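Geranylgeranyl pyrophosphate synthase (Corynebacterium glutamicum, PDB 3LMD) probably makes long-chain isoprenyl diphosphates by condensing allylic and isopentenyl diphosphates, in the manner of the magnesium-dependent FPP/GGPP synthase family. Local coordinates at residues A215-P219 against E220-A224. Numbering follows the deposited sequence.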
loop_
_atom_site.group_PDB
_atom_site.type_symbol
_atom_site.label_atom_id
_atom_site.label_comp_id
_atom_site.label_asym_id
_atom_site.label_seq_id
_atom_site.Cartn_x
_atom_site.Cartn_y
_atom_site.Cartn_z
ATOM N N ALA A 215 -1.364 4.165 -25.813
ATOM C CA ALA A 215 -1.941 4.423 -27.125
ATOM C C ALA A 215 -0.887 4.334 -28.234
ATOM O O ALA A 215 -1.205 4.514 -29.426
ATOM C CB ALA A 215 -2.599 5.775 -27.146
ATOM N N GLY A 216 0.357 4.062 -27.841
ATOM C CA GLY A 216 1.487 4.010 -28.769
ATOM C C GLY A 216 1.941 5.347 -29.340
ATOM O O GLY A 216 2.490 5.389 -30.432
ATOM N N ALA A 217 1.740 6.447 -28.610
ATOM C CA ALA A 217 2.276 7.743 -29.043
ATOM C C ALA A 217 3.805 7.745 -29.173
ATOM O O ALA A 217 4.490 6.956 -28.531
ATOM C CB ALA A 217 1.828 8.838 -28.085
ATOM N N ALA A 218 4.334 8.648 -30.000
ATOM C CA ALA A 218 5.785 8.888 -30.090
ATOM C C ALA A 218 6.356 9.338 -28.737
ATOM O O ALA A 218 5.676 10.034 -27.991
ATOM C CB ALA A 218 6.098 9.948 -31.180
ATOM N N PRO A 219 7.593 8.923 -28.424
ATOM C CA PRO A 219 8.308 9.218 -27.166
ATOM C C PRO A 219 8.264 10.699 -26.766
ATOM O O PRO A 219 8.027 11.012 -25.594
ATOM C CB PRO A 219 9.748 8.795 -27.461
ATOM C CG PRO A 219 9.611 7.695 -28.496
ATOM C CD PRO A 219 8.382 8.046 -29.322
ATOM N N GLU A 220 8.479 11.589 -27.729
ATOM C CA GLU A 220 8.459 13.026 -27.482
ATOM C C GLU A 220 7.067 13.482 -27.055
ATOM O O GLU A 220 6.927 14.382 -26.236
ATOM C CB GLU A 220 8.920 13.806 -28.728
ATOM C CG GLU A 220 10.433 13.666 -29.015
ATOM C CD GLU A 220 11.324 14.228 -27.895
ATOM O OE1 GLU A 220 12.155 13.468 -27.351
ATOM O OE2 GLU A 220 11.183 15.422 -27.547
ATOM N N HIS A 221 6.040 12.854 -27.612
ATOM C CA HIS A 221 4.685 13.244 -27.295
ATOM C C HIS A 221 4.293 12.689 -25.934
ATOM O O HIS A 221 3.626 13.374 -25.169
ATOM C CB HIS A 221 3.702 12.793 -28.376
ATOM C CG HIS A 221 3.962 13.413 -29.713
ATOM N ND1 HIS A 221 3.433 12.914 -30.884
ATOM C CD2 HIS A 221 4.702 14.493 -30.061
ATOM C CE1 HIS A 221 3.832 13.666 -31.898
ATOM N NE2 HIS A 221 4.596 14.634 -31.424
ATOM N N ILE A 222 4.718 11.464 -25.649
ATOM C CA ILE A 222 4.524 10.878 -24.320
ATOM C C ILE A 222 5.184 11.780 -23.271
ATOM O O ILE A 222 4.576 12.117 -22.245
ATOM C CB ILE A 222 5.150 9.485 -24.230
ATOM C CG1 ILE A 222 4.438 8.485 -25.172
ATOM C CG2 ILE A 222 5.137 8.959 -22.776
ATOM C CD1 ILE A 222 5.203 7.098 -25.229
ATOM N N ASP A 223 6.426 12.178 -23.539
ATOM C CA ASP A 223 7.161 13.034 -22.616
ATOM C C ASP A 223 6.474 14.396 -22.438
ATOM O O ASP A 223 6.388 14.926 -21.323
ATOM C CB ASP A 223 8.609 13.226 -23.089
ATOM C CG ASP A 223 9.497 13.805 -22.002
ATOM O OD1 ASP A 223 9.740 13.093 -21.008
ATOM O OD2 ASP A 223 9.928 14.975 -22.135
ATOM N N ALA A 224 5.998 14.975 -23.539
ATOM C CA ALA A 224 5.343 16.269 -23.466
ATOM C C ALA A 224 4.063 16.197 -22.627
ATOM O O ALA A 224 3.739 17.132 -21.898
ATOM C CB ALA A 224 5.010 16.778 -24.878
HETATM O O HOH W 1 2.388 10.460 -31.307
#
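Ile222 folds back over the backbone that leads into its own helix. Its CB lies 3.5 Å from Pro219 O. With chi1 at -65°, CG1 sits on the backbone-N side of CB and reaches back toward Ala217 and Ala218. There Ile222 CG1 lies 3.4 Å from Ala218 O. It also meets Ala217 CB at 3.9 Å, an apolar contact. The chain then runs on extended, and CD1 of Ile222 ends 3.4 Å from Ala217 O. Ala212, Met213 and Tyr209 of helix 188-214 also touch the Ile222 side chain, and Ala212 touches Ala217 as well.

The fold here is the short loop joining helix 188-214 to helix 219-246 in the all-helical prenyl synthase chain, on its surface and away from the metal-binding residues Asp115, Asp119, Glu302 and Ser305. Gly216, with positive phi, ends helix 188-214 in a Schellman motif. Ala218 is the N-cap of helix 219-246, and Pro219 is the first residue of the helix. Ala218 O accepts a nearly straight bond from Ile222 N (2.9 Å, 165°) and a weak, bent one from His221 N. Pro219 O takes Asp223 N at 2.9 Å.

A water joins His221 to the N-cap residue. It sits in the ring plane, 2.7 Å from His221 ND1, and accepts from Ala218 N. Ala218 CB lies over one face of the ring, 4.0 Å from His221 ND1. Leu331 and Pro332 also touch this histidine. The carboxylates of Glu220 and Asp223 both form salt bridges with Arg330.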